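Local atomic coordinates of membrane lipoprotein family protein (Aeropyrum pernix, PDB entry 4PEV), a protein that probably serves as the solute-binding component of an ABC transporter and binds adenosine in its ligand pocket. Residues Ala105-Gly110 / Gln136-Ile141; Glu159-Ser164 / Gln386-Gly391; Met262-Lys267 / Glu286-Gln291; Gly273-Ser278 / Glu370-Asn375. All blocks are in the same frame, centred on the assembly; numbering follows the deposited sequence.

Interaction 1: Ala105-Gly110 / Gln136-Ile141; sequences AASRSG and QKYALI
Tyr-138 points its hydroxyl at the side chain of Ser-107, joining strand 137-141 to helix 99-108. Both belong to the lobe of this periplasmic-binding-protein fold built on an all-parallel six-stranded sheet. Tyr-138 OH donates to Ser-107 OG at 2.8 Å. The serine oxygen sits in the plane of the phenol ring, at its edge, so the tyrosine meets the helix with its rim. Its ring is put there by CG standing anti to the carbonyl carbon (chi1 -59°), which lays the phenol back toward the helix end. Ser-107 OG also bonds the backbone O of Leu-103 one turn earlier, so two polar partners grip this buried oxygen. Val-129 of helix 123-132 and Ile-115 of strand 114-118 touch both Ser-107 and Tyr-138.

Gln-136 adds the aliphatic part: its CG lies 4.1 Å from Ser-107 CB. From there the chain bends at chi2 (57°) and brings the amide forward beside the next residue, Lys-137. NE2 serves two carbonyls, that of Tyr-112 and that of Lys-137; the second bond, Gln-136 NE2 to Lys-137 O, measures 3.0 Å with the acceptor close to the amide plane and an angle of 159° at the hydrogen.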
loop_
_atom_site.group_PDB
_atom_site.type_symbol
_atom_site.label_atom_id
_atom_site.label_comp_id
_atom_site.label_asym_id
_atom_site.label_seq_id
_atom_site.Cartn_x
_atom_site.Cartn_y
_atom_site.Cartn_z
ATOM N N ALA C 105 25.449 -9.567 -9.829
ATOM C CA ALA C 105 25.962 -9.255 -11.165
ATOM C C ALA C 105 25.798 -7.794 -11.551
ATOM O O ALA C 105 26.643 -7.250 -12.247
ATOM C CB ALA C 105 25.286 -10.141 -12.208
ATOM N N ALA C 106 24.707 -7.169 -11.123
ATOM C CA ALA C 106 24.498 -5.756 -11.393
ATOM C C ALA C 106 25.457 -4.869 -10.594
ATOM O O ALA C 106 25.876 -3.804 -11.063
ATOM C CB ALA C 106 23.055 -5.382 -11.099
ATOM N N SER C 107 25.785 -5.298 -9.381
ATOM C CA SER C 107 26.740 -4.585 -8.549
ATOM C C SER C 107 28.144 -4.749 -9.144
ATOM O O SER C 107 28.890 -3.781 -9.320
ATOM C CB SER C 107 26.702 -5.149 -7.127
ATOM O OG SER C 107 25.371 -5.212 -6.633
ATOM N N ARG C 108 28.469 -5.998 -9.456
ATOM C CA ARG C 108 29.661 -6.384 -10.213
ATOM C C ARG C 108 29.885 -5.571 -11.507
ATOM O O ARG C 108 31.022 -5.364 -11.905
ATOM C CB ARG C 108 29.529 -7.880 -10.568
ATOM C CG ARG C 108 30.755 -8.543 -11.158
ATOM C CD ARG C 108 31.785 -8.828 -10.085
ATOM N NE ARG C 108 33.144 -8.855 -10.628
ATOM C CZ ARG C 108 34.242 -9.024 -9.892
ATOM N NH1 ARG C 108 34.153 -9.190 -8.567
ATOM N NH2 ARG C 108 35.435 -9.032 -10.480
ATOM N N SER C 109 28.815 -5.131 -12.168
ATOM C CA SER C 109 28.927 -4.513 -13.492
ATOM C C SER C 109 29.490 -3.088 -13.496
ATOM O O SER C 109 29.898 -2.574 -14.544
ATOM C CB SER C 109 27.565 -4.512 -14.189
ATOM O OG SER C 109 26.681 -3.538 -13.645
ATOM N N GLY C 110 29.479 -2.438 -12.342
ATOM C CA GLY C 110 29.914 -1.051 -12.248
ATOM C C GLY C 110 29.154 -0.039 -13.086
ATOM O O GLY C 110 29.610 1.086 -13.212
ATOM N N GLN C 136 29.298 0.339 -4.031
ATOM C CA GLN C 136 28.027 0.343 -4.746
ATOM C C GLN C 136 26.962 0.859 -3.802
ATOM O O GLN C 136 26.790 0.279 -2.729
ATOM C CB GLN C 136 27.648 -1.081 -5.189
ATOM C CG GLN C 136 26.317 -1.215 -5.904
ATOM C CD GLN C 136 26.253 -0.327 -7.124
ATOM O OE1 GLN C 136 27.075 -0.456 -8.017
ATOM N NE2 GLN C 136 25.293 0.595 -7.157
ATOM N N LYS C 137 26.243 1.913 -4.214
ATOM C CA LYS C 137 25.120 2.452 -3.437
ATOM C C LYS C 137 23.811 1.761 -3.784
ATOM O O LYS C 137 23.537 1.501 -4.951
ATOM C CB LYS C 137 24.933 3.936 -3.685
ATOM C CG LYS C 137 26.220 4.716 -3.752
ATOM C CD LYS C 137 25.980 6.183 -3.431
ATOM C CE LYS C 137 27.077 7.062 -4.013
ATOM N NZ LYS C 137 27.026 7.077 -5.506
ATOM N N TYR C 138 23.002 1.510 -2.748
ATOM C CA TYR C 138 21.719 0.817 -2.857
ATOM C C TYR C 138 20.627 1.605 -2.159
ATOM O O TYR C 138 20.864 2.163 -1.099
ATOM C CB TYR C 138 21.791 -0.531 -2.168
ATOM C CG TYR C 138 22.836 -1.477 -2.706
ATOM C CD1 TYR C 138 22.571 -2.289 -3.794
ATOM C CD2 TYR C 138 24.082 -1.584 -2.105
ATOM C CE1 TYR C 138 23.518 -3.159 -4.276
ATOM C CE2 TYR C 138 25.032 -2.464 -2.570
ATOM C CZ TYR C 138 24.745 -3.241 -3.656
ATOM O OH TYR C 138 25.685 -4.112 -4.131
ATOM N N ALA C 139 19.426 1.633 -2.737
ATOM C CA ALA C 139 18.235 2.056 -1.994
ATOM C C ALA C 139 17.259 0.887 -1.896
ATOM O O ALA C 139 16.873 0.310 -2.897
ATOM C CB ALA C 139 17.577 3.261 -2.638
ATOM N N LEU C 140 16.912 0.514 -0.670
ATOM C CA LEU C 140 15.937 -0.537 -0.427
ATOM C C LEU C 140 14.619 0.142 -0.139
ATOM O O LEU C 140 14.553 0.999 0.731
ATOM C CB LEU C 140 16.371 -1.387 0.764
ATOM C CG LEU C 140 15.535 -2.625 1.101
ATOM C CD1 LEU C 140 15.181 -3.469 -0.127
ATOM C CD2 LEU C 140 16.259 -3.481 2.132
ATOM N N ILE C 141 13.577 -0.204 -0.888
ATOM C CA ILE C 141 12.261 0.419 -0.703
ATOM C C ILE C 141 11.295 -0.563 -0.041
ATOM O O ILE C 141 11.234 -1.737 -0.429
ATOM C CB ILE C 141 11.638 0.896 -2.029
ATOM C CG1 ILE C 141 12.645 1.686 -2.882
ATOM C CG2 ILE C 141 10.390 1.720 -1.766
ATOM C CD1 ILE C 141 13.300 2.866 -2.192
#

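Interaction 2: Glu159-Ser164 / Gln386-Gly391; sequences EQEVAS and QKIISG
Ile-388 reaches from helix 375-389 to the N-terminal part of helix 159-181, and its two branches divide the work. The CG2 methyl meets the carboxylate end of Glu-161, 3.6 Å from OE1, while CD1 comes to 4.0 Å from Ser-164 OG. Ile-388 thus rests against two residues three apart on one flank of the facing helix. Leu-326 and Ile-393, both in loops, also touch Ile-388. The polar atoms it covers already have partners. Ser-164 OG bonds Glu-161 O at 2.7 Å, folding back onto its own helix. The extended Glu-161 chain carries OE2 to a salt bridge with Arg-158 NE and OE1 to the backbone N of Leu-326, which should hold the carboxylate still under the isoleucine methyl.

The far flank is loose by comparison. Gln-386, Ser-390 and Gly-391 face solvent, and Gly-391 is the first residue to leave helical backbone angles, with phi positive (92°). Helix 159-181 follows strand 152-157 and Leu-326 follows strand 320-324, so the contact lies beside two of the chain crossings between lobes that are characteristic of type I periplasmic-binding proteins.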
loop_
_atom_site.group_PDB
_atom_site.type_symbol
_atom_site.label_atom_id
_atom_site.label_comp_id
_atom_site.label_asym_id
_atom_site.label_seq_id
_atom_site.Cartn_x
_atom_site.Cartn_y
_atom_site.Cartn_z
ATOM N N GLU C 159 3.001 1.573 8.040
ATOM C CA GLU C 159 1.725 1.233 7.408
ATOM C C GLU C 159 0.567 1.169 8.384
ATOM O O GLU C 159 -0.581 1.351 7.997
ATOM C CB GLU C 159 1.811 -0.117 6.693
ATOM C CG GLU C 159 2.578 -0.106 5.385
ATOM C CD GLU C 159 4.081 -0.256 5.544
ATOM O OE1 GLU C 159 4.580 -0.400 6.678
ATOM O OE2 GLU C 159 4.774 -0.241 4.506
ATOM N N GLN C 160 0.858 0.893 9.646
ATOM C CA GLN C 160 -0.169 0.920 10.680
ATOM C C GLN C 160 -0.927 2.252 10.630
ATOM O O GLN C 160 -2.160 2.307 10.794
ATOM C CB GLN C 160 0.441 0.724 12.074
ATOM C CG GLN C 160 1.358 -0.490 12.224
ATOM C CD GLN C 160 2.844 -0.137 12.283
ATOM O OE1 GLN C 160 3.352 0.667 11.497
ATOM N NE2 GLN C 160 3.547 -0.744 13.225
ATOM N N GLU C 161 -0.182 3.324 10.382
ATOM C CA GLU C 161 -0.731 4.654 10.491
ATOM C C GLU C 161 -1.860 4.832 9.482
ATOM O O GLU C 161 -2.996 5.119 9.877
ATOM C CB GLU C 161 0.374 5.718 10.349
ATOM C CG GLU C 161 1.442 5.631 11.448
ATOM C CD GLU C 161 2.438 6.794 11.479
ATOM O OE1 GLU C 161 2.313 7.767 10.704
ATOM O OE2 GLU C 161 3.374 6.732 12.304
ATOM N N VAL C 162 -1.574 4.610 8.198
ATOM C CA VAL C 162 -2.593 4.781 7.144
ATOM C C VAL C 162 -3.700 3.690 7.147
ATOM O O VAL C 162 -4.870 3.997 6.928
ATOM C CB VAL C 162 -1.943 4.913 5.743
ATOM C CG1 VAL C 162 -1.463 3.566 5.212
ATOM C CG2 VAL C 162 -2.908 5.552 4.758
ATOM N N ALA C 163 -3.335 2.436 7.392
ATOM C CA ALA C 163 -4.305 1.343 7.425
ATOM C C ALA C 163 -5.339 1.520 8.534
ATOM O O ALA C 163 -6.511 1.168 8.360
ATOM C CB ALA C 163 -3.596 0.014 7.598
ATOM N N SER C 164 -4.904 2.038 9.682
ATOM C CA SER C 164 -5.823 2.333 10.772
ATOM C C SER C 164 -6.864 3.347 10.345
ATOM O O SER C 164 -8.022 3.225 10.726
ATOM C CB SER C 164 -5.075 2.826 12.035
ATOM O OG SER C 164 -4.437 4.086 11.851
ATOM N N GLN C 386 -4.732 12.859 14.071
ATOM C CA GLN C 386 -4.098 13.873 14.909
ATOM C C GLN C 386 -3.427 13.329 16.149
ATOM O O GLN C 386 -2.414 13.869 16.578
ATOM C CB GLN C 386 -5.067 15.000 15.274
ATOM C CG GLN C 386 -4.868 16.221 14.392
ATOM C CD GLN C 386 -3.393 16.588 14.259
ATOM O OE1 GLN C 386 -2.647 16.594 15.248
ATOM N NE2 GLN C 386 -2.956 16.862 13.027
ATOM N N LYS C 387 -3.973 12.267 16.725
ATOM C CA LYS C 387 -3.294 11.606 17.829
ATOM C C LYS C 387 -1.973 11.009 17.357
ATOM O O LYS C 387 -1.032 10.900 18.139
ATOM C CB LYS C 387 -4.190 10.544 18.472
ATOM C CG LYS C 387 -5.298 11.171 19.321
ATOM C CD LYS C 387 -6.424 10.209 19.692
ATOM C CE LYS C 387 -5.984 9.206 20.743
ATOM N NZ LYS C 387 -7.103 8.309 21.140
ATOM N N ILE C 388 -1.900 10.660 16.069
ATOM C CA ILE C 388 -0.708 10.028 15.478
ATOM C C ILE C 388 0.380 11.041 15.153
ATOM O O ILE C 388 1.528 10.870 15.564
ATOM C CB ILE C 388 -1.058 9.224 14.199
ATOM C CG1 ILE C 388 -1.765 7.917 14.587
ATOM C CG2 ILE C 388 0.197 8.920 13.381
ATOM C CD1 ILE C 388 -2.391 7.167 13.432
ATOM N N ILE C 389 0.010 12.070 14.401
ATOM C CA ILE C 389 0.929 13.163 14.057
ATOM C C ILE C 389 1.532 13.853 15.292
ATOM O O ILE C 389 2.717 14.210 15.293
ATOM C CB ILE C 389 0.225 14.214 13.176
ATOM C CG1 ILE C 389 -0.041 13.620 11.784
ATOM C CG2 ILE C 389 1.042 15.506 13.091
ATOM C CD1 ILE C 389 -0.946 14.474 10.918
ATOM N N SER C 390 0.714 14.031 16.331
ATOM C CA SER C 390 1.149 14.671 17.576
ATOM C C SER C 390 2.157 13.820 18.353
ATOM O O SER C 390 2.835 14.324 19.233
ATOM C CB SER C 390 -0.049 14.972 18.486
ATOM O OG SER C 390 -0.456 13.797 19.184
ATOM N N GLY C 391 2.251 12.532 18.051
ATOM C CA GLY C 391 3.168 11.664 18.780
ATOM C C GLY C 391 2.460 11.022 19.950
ATOM O O GLY C 391 2.981 10.090 20.560
#

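Interaction 3: Met262-Lys267 / Glu286-Gln291; sequences MFNAVK and EWYDPQ
Tyr-288 and Asp-289 are the residues that bring the loop 286-291 onto helix 258-271, meeting Phe-263, Asn-264 and Lys-267 there. The run starts at Glu-286, which turns from that helix and is held from behind: OE2 makes a salt bridge with Arg-369 and OE1 bonds Ser-296. Trp-287 packs among residues of helix 336-348, and Tyr-288 CB lies over one face of its indole. Tyr-288 then swings the other way, with CG anti to the backbone N (chi1 -177°), and runs its ring across the helix. Its CD2 comes to 3.7 Å from Phe-263 CD2; the ring planes are 34° apart and the centroids 5.7 Å, an oblique pairing. At the end of the phenol, OH donates to Asn-264 OD1 at 2.8 Å, on a lone pair in the amide's carbonyl plane. Asn-264 OD1 in turn lies at the ring's edge, near its plane.

The helix met here is the connection of a beta-alpha-beta unit, between parallel strands 248-254 and 277-282, and the loop leads on from the second of these to strand 293-299.

Asp-289 is next. Lys-267 passes it obliquely with its methylenes: Lys-267 CG and CD both lie 3.4 Å from Asp-289 OD2. Since the lysine chain bends at its outer torsions, NZ stays 5.6 Å from Asp-289 OD2, and that oxygen bonds Thr-292 OG1 instead. Pro-290 then leans on Val-361, Ile-364 and Val-365 of helix 358-372, and the backbone O of Gln-291 accepts a bond from Gln-368 NE2 of the same helix.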
loop_
_atom_site.group_PDB
_atom_site.type_symbol
_atom_site.label_atom_id
_atom_site.label_comp_id
_atom_site.label_asym_id
_atom_site.label_seq_id
_atom_site.Cartn_x
_atom_site.Cartn_y
_atom_site.Cartn_z
HETATM N N MSE C 262 -9.657 -8.540 -7.001
HETATM C CA MSE C 262 -10.599 -8.145 -5.972
HETATM C C MSE C 262 -11.543 -7.093 -6.500
HETATM O O MSE C 262 -12.747 -7.216 -6.341
HETATM C CB MSE C 262 -9.814 -7.616 -4.780
HETATM C CG MSE C 262 -10.691 -7.377 -3.569
HETATM SE SE MSE C 262 -9.729 -6.151 -2.367
HETATM C CE MSE C 262 -10.006 -4.430 -3.303
ATOM N N PHE C 263 -10.995 -6.055 -7.131
ATOM C CA PHE C 263 -11.792 -4.975 -7.702
ATOM C C PHE C 263 -12.825 -5.525 -8.651
ATOM O O PHE C 263 -13.980 -5.092 -8.640
ATOM C CB PHE C 263 -10.942 -4.010 -8.515
ATOM C CG PHE C 263 -10.041 -3.128 -7.706
ATOM C CD1 PHE C 263 -10.344 -2.776 -6.400
ATOM C CD2 PHE C 263 -8.904 -2.583 -8.297
ATOM C CE1 PHE C 263 -9.498 -1.936 -5.688
ATOM C CE2 PHE C 263 -8.066 -1.733 -7.598
ATOM C CZ PHE C 263 -8.357 -1.413 -6.290
ATOM N N ASN C 264 -12.406 -6.465 -9.486
ATOM C CA ASN C 264 -13.316 -7.038 -10.458
ATOM C C ASN C 264 -14.409 -7.873 -9.821
ATOM O O ASN C 264 -15.504 -7.919 -10.334
ATOM C CB ASN C 264 -12.552 -7.820 -11.509
ATOM C CG ASN C 264 -11.666 -6.926 -12.350
ATOM O OD1 ASN C 264 -11.986 -5.772 -12.621
ATOM N ND2 ASN C 264 -10.542 -7.461 -12.767
ATOM N N ALA C 265 -14.126 -8.495 -8.688
ATOM C CA ALA C 265 -15.123 -9.282 -7.977
ATOM C C ALA C 265 -16.231 -8.398 -7.385
ATOM O O ALA C 265 -17.421 -8.779 -7.394
ATOM C CB ALA C 265 -14.452 -10.094 -6.881
ATOM N N VAL C 266 -15.830 -7.228 -6.882
ATOM C CA VAL C 266 -16.754 -6.261 -6.286
ATOM C C VAL C 266 -17.601 -5.593 -7.381
ATOM O O VAL C 266 -18.758 -5.247 -7.140
ATOM C CB VAL C 266 -15.991 -5.207 -5.420
ATOM C CG1 VAL C 266 -16.927 -4.162 -4.817
ATOM C CG2 VAL C 266 -15.202 -5.894 -4.319
ATOM N N LYS C 267 -17.046 -5.429 -8.584
ATOM C CA LYS C 267 -17.832 -4.916 -9.724
ATOM C C LYS C 267 -18.993 -5.838 -10.092
ATOM O O LYS C 267 -20.110 -5.386 -10.336
ATOM C CB LYS C 267 -16.962 -4.747 -10.967
ATOM C CG LYS C 267 -15.937 -3.636 -10.876
ATOM C CD LYS C 267 -15.618 -3.024 -12.229
ATOM C CE LYS C 267 -14.803 -3.958 -13.107
ATOM N NZ LYS C 267 -15.172 -3.763 -14.544
ATOM N N GLU C 286 -9.045 4.815 -7.679
ATOM C CA GLU C 286 -10.482 5.039 -7.841
ATOM C C GLU C 286 -10.862 5.024 -9.310
ATOM O O GLU C 286 -11.910 4.505 -9.700
ATOM C CB GLU C 286 -10.901 6.372 -7.196
ATOM C CG GLU C 286 -10.964 6.354 -5.659
ATOM C CD GLU C 286 -9.666 6.730 -4.962
ATOM O OE1 GLU C 286 -8.576 6.404 -5.475
ATOM O OE2 GLU C 286 -9.742 7.331 -3.872
ATOM N N TRP C 287 -9.986 5.596 -10.122
ATOM C CA TRP C 287 -10.168 5.654 -11.574
ATOM C C TRP C 287 -10.469 4.309 -12.210
ATOM O O TRP C 287 -11.070 4.266 -13.270
ATOM C CB TRP C 287 -8.917 6.259 -12.240
ATOM C CG TRP C 287 -7.711 5.413 -12.083
ATOM C CD1 TRP C 287 -6.775 5.511 -11.119
ATOM C CD2 TRP C 287 -7.342 4.298 -12.902
ATOM N NE1 TRP C 287 -5.837 4.533 -11.281
ATOM C CE2 TRP C 287 -6.159 3.777 -12.374
ATOM C CE3 TRP C 287 -7.901 3.701 -14.051
ATOM C CZ2 TRP C 287 -5.512 2.688 -12.934
ATOM C CZ3 TRP C 287 -7.265 2.618 -14.612
ATOM C CH2 TRP C 287 -6.076 2.118 -14.050
ATOM N N TYR C 288 -10.031 3.215 -11.596
ATOM C CA TYR C 288 -10.234 1.895 -12.202
ATOM C C TYR C 288 -11.744 1.574 -12.303
ATOM O O TYR C 288 -12.220 1.127 -13.351
ATOM C CB TYR C 288 -9.430 0.806 -11.464
ATOM C CG TYR C 288 -9.533 -0.585 -12.072
ATOM C CD1 TYR C 288 -8.765 -0.951 -13.174
ATOM C CD2 TYR C 288 -10.398 -1.534 -11.535
ATOM C CE1 TYR C 288 -8.858 -2.218 -13.727
ATOM C CE2 TYR C 288 -10.503 -2.803 -12.080
ATOM C CZ TYR C 288 -9.731 -3.142 -13.176
ATOM O OH TYR C 288 -9.847 -4.412 -13.707
ATOM N N ASP C 289 -12.477 1.831 -11.220
ATOM C CA ASP C 289 -13.946 1.857 -11.238
ATOM C C ASP C 289 -14.431 2.704 -10.078
ATOM O O ASP C 289 -14.402 2.252 -8.941
ATOM C CB ASP C 289 -14.577 0.466 -11.142
ATOM C CG ASP C 289 -16.101 0.530 -11.021
ATOM O OD1 ASP C 289 -16.743 1.465 -11.559
ATOM O OD2 ASP C 289 -16.672 -0.349 -10.368
ATOM N N PRO C 290 -14.898 3.930 -10.353
ATOM C CA PRO C 290 -15.171 4.863 -9.258
ATOM C C PRO C 290 -16.496 4.621 -8.505
ATOM O O PRO C 290 -16.662 5.085 -7.371
ATOM C CB PRO C 290 -15.181 6.226 -9.968
ATOM C CG PRO C 290 -14.859 5.962 -11.406
ATOM C CD PRO C 290 -15.222 4.538 -11.650
ATOM N N GLN C 291 -17.428 3.916 -9.132
ATOM C CA GLN C 291 -18.676 3.564 -8.478
ATOM C C GLN C 291 -18.403 2.693 -7.266
ATOM O O GLN C 291 -19.014 2.876 -6.224
ATOM C CB GLN C 291 -19.607 2.820 -9.443
ATOM C CG GLN C 291 -20.288 3.702 -10.489
ATOM C CD GLN C 291 -20.461 2.998 -11.834
ATOM O OE1 GLN C 291 -19.579 2.256 -12.279
ATOM N NE2 GLN C 291 -21.594 3.235 -12.492
#

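Interaction 4: Gly273-Ser278 / Glu370-Asn375; sequences GVIAFS and EKWISN
Trp-372 lays one face of its indole against Phe-277 and Ile-275, which project from alternate positions of the chain entering strand 277-282. Of the three, the tryptophan has the most surface covered. Phe-277 comes at its five-membered ring with an edge: CZ lies 3.4 Å from Trp-372 CD1 and 3.5 Å from Trp-372 NE1. The centroids of the phenyl and the five-membered ring are 4.6 Å apart and their planes make 52°, an edge-to-face pair tilted well away from the perpendicular. With CG anti to the carbonyl carbon (chi1 -64°), the phenylalanine directs the CZ end of its ring at the indole.

Ile-275 covers the other end of the same face. Its CG2 methyl stands over the rim of the six-membered ring, 4.0 Å from Trp-372 CH2, with the isoleucine side chain running across the indole at about a right angle. The two contacts together follow the long direction of the indole, one residue for each ring, and all of it is apolar packing.

Trp-372 closes helix 358-372, and Ser-374 opens the next, its OG capping the backbone N of Gly-377. Helix 159-181 flanks this turn: Asn-176 bonds the carbonyl of Trp-372, while Ile-177 touches Ile-275 and Ile-173 touches Phe-277. The strand itself pairs through Phe-277 with 248-254 and through Ser-278 with 293-299, so the tryptophan packs onto the entry to an interior strand of the mixed sheet.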
loop_
_atom_site.group_PDB
_atom_site.type_symbol
_atom_site.label_atom_id
_atom_site.label_comp_id
_atom_site.label_asym_id
_atom_site.label_seq_id
_atom_site.Cartn_x
_atom_site.Cartn_y
_atom_site.Cartn_z
ATOM N N GLY C 273 -26.479 -6.286 -8.060
ATOM C CA GLY C 273 -27.347 -5.494 -7.183
ATOM C C GLY C 273 -26.838 -5.367 -5.759
ATOM O O GLY C 273 -27.397 -4.648 -4.945
ATOM N N VAL C 274 -25.764 -6.067 -5.459
ATOM C CA VAL C 274 -25.235 -6.114 -4.119
ATOM C C VAL C 274 -24.489 -4.825 -3.803
ATOM O O VAL C 274 -23.693 -4.351 -4.600
ATOM C CB VAL C 274 -24.266 -7.310 -3.970
ATOM C CG1 VAL C 274 -23.573 -7.281 -2.614
ATOM C CG2 VAL C 274 -25.009 -8.634 -4.178
ATOM N N ILE C 275 -24.722 -4.269 -2.624
ATOM C CA ILE C 275 -24.041 -3.042 -2.221
ATOM C C ILE C 275 -22.711 -3.374 -1.547
ATOM O O ILE C 275 -22.699 -3.837 -0.399
ATOM C CB ILE C 275 -24.926 -2.196 -1.286
ATOM C CG1 ILE C 275 -26.126 -1.658 -2.075
ATOM C CG2 ILE C 275 -24.122 -1.055 -0.671
ATOM C CD1 ILE C 275 -27.255 -1.120 -1.208
ATOM N N ALA C 276 -21.609 -3.129 -2.269
ATOM C CA ALA C 276 -20.246 -3.388 -1.783
ATOM C C ALA C 276 -19.247 -2.381 -2.337
ATOM O O ALA C 276 -19.444 -1.831 -3.404
ATOM C CB ALA C 276 -19.805 -4.799 -2.156
ATOM N N PHE C 277 -18.151 -2.171 -1.624
ATOM C CA PHE C 277 -17.167 -1.171 -2.026
ATOM C C PHE C 277 -15.743 -1.674 -1.863
ATOM O O PHE C 277 -15.473 -2.505 -1.002
ATOM C CB PHE C 277 -17.348 0.096 -1.196
ATOM C CG PHE C 277 -18.665 0.774 -1.416
ATOM C CD1 PHE C 277 -18.843 1.638 -2.484
ATOM C CD2 PHE C 277 -19.729 0.550 -0.551
ATOM C CE1 PHE C 277 -20.067 2.259 -2.689
ATOM C CE2 PHE C 277 -20.953 1.169 -0.751
ATOM C CZ PHE C 277 -21.118 2.024 -1.821
ATOM N N SER C 278 -14.840 -1.160 -2.693
ATOM C CA SER C 278 -13.441 -1.520 -2.629
ATOM C C SER C 278 -12.643 -0.321 -2.129
ATOM O O SER C 278 -13.082 0.825 -2.240
ATOM C CB SER C 278 -12.930 -1.949 -4.011
ATOM O OG SER C 278 -13.563 -3.131 -4.483
ATOM N N GLU C 370 -20.095 11.172 0.025
ATOM C CA GLU C 370 -21.251 11.852 0.634
ATOM C C GLU C 370 -22.311 10.833 1.060
ATOM O O GLU C 370 -22.894 10.974 2.115
ATOM C CB GLU C 370 -21.884 12.871 -0.329
ATOM C CG GLU C 370 -21.099 14.174 -0.511
ATOM C CD GLU C 370 -21.411 14.903 -1.832
ATOM O OE1 GLU C 370 -22.251 14.408 -2.622
ATOM O OE2 GLU C 370 -20.801 15.971 -2.100
ATOM N N LYS C 371 -22.537 9.807 0.241
ATOM C CA LYS C 371 -23.591 8.828 0.488
ATOM C C LYS C 371 -23.266 7.764 1.516
ATOM O O LYS C 371 -24.174 7.282 2.195
ATOM C CB LYS C 371 -23.954 8.091 -0.789
ATOM C CG LYS C 371 -24.865 8.848 -1.736
ATOM C CD LYS C 371 -25.327 7.940 -2.872
ATOM C CE LYS C 371 -26.613 8.416 -3.536
ATOM N NZ LYS C 371 -26.351 9.456 -4.570
ATOM N N TRP C 372 -21.999 7.350 1.607
ATOM C CA TRP C 372 -21.650 6.140 2.372
ATOM C C TRP C 372 -20.583 6.291 3.443
ATOM O O TRP C 372 -20.225 5.309 4.087
ATOM C CB TRP C 372 -21.247 5.023 1.422
ATOM C CG TRP C 372 -22.360 4.581 0.563
ATOM C CD1 TRP C 372 -22.549 4.900 -0.732
ATOM C CD2 TRP C 372 -23.450 3.734 0.935
ATOM N NE1 TRP C 372 -23.687 4.303 -1.210
ATOM C CE2 TRP C 372 -24.262 3.580 -0.203
ATOM C CE3 TRP C 372 -23.814 3.086 2.117
ATOM C CZ2 TRP C 372 -25.431 2.807 -0.202
ATOM C CZ3 TRP C 372 -24.981 2.322 2.128
ATOM C CH2 TRP C 372 -25.777 2.190 0.970
ATOM N N ILE C 373 -20.078 7.498 3.652
ATOM C CA ILE C 373 -19.156 7.731 4.754
ATOM C C ILE C 373 -19.755 8.826 5.636
ATOM O O ILE C 373 -19.795 9.977 5.251
ATOM C CB ILE C 373 -17.731 8.106 4.259
ATOM C CG1 ILE C 373 -17.261 7.140 3.147
ATOM C CG2 ILE C 373 -16.737 8.101 5.422
ATOM C CD1 ILE C 373 -15.786 7.240 2.766
ATOM N N SER C 374 -20.230 8.447 6.817
ATOM C CA SER C 374 -20.823 9.396 7.766
ATOM C C SER C 374 -19.793 10.406 8.281
ATOM O O SER C 374 -18.573 10.195 8.155
ATOM C CB SER C 374 -21.432 8.643 8.961
ATOM O OG SER C 374 -20.424 8.132 9.834
ATOM N N ASN C 375 -20.289 11.497 8.868
ATOM C CA ASN C 375 -19.426 12.527 9.466
ATOM C C ASN C 375 -18.689 12.025 10.703
ATOM O O ASN C 375 -17.633 12.545 11.042
ATOM C CB ASN C 375 -20.245 13.770 9.813
ATOM C CG ASN C 375 -20.684 14.536 8.580
ATOM O OD1 ASN C 375 -20.040 14.485 7.533
ATOM N ND2 ASN C 375 -21.780 15.261 8.702
#

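How the interactions relate
Interaction 1 stands apart in the all-parallel lobe, its centre 38 Å from that of interaction 3 and 46 Å from that of interaction 4, across the centre of the chain. Interactions 3 and 4 adjoin: helix 258-271 is followed in the chain by strand 277-282, and Phe-263 CD1 lies 3.6 Å from Ser-278 CB. Helix 159-181 carries a segment of interaction 2 and also flanks interaction 4. Relative to the pocket, the side chain of Phe-263 is about 9 Å from the adenosine and that of Glu-161 about 13 Å. Segment 159-164 is linked to the site by Glu-159, which is salt-bridged to the adenosine-binding Lys-299. Interactions 1 and 4 lie away from the site.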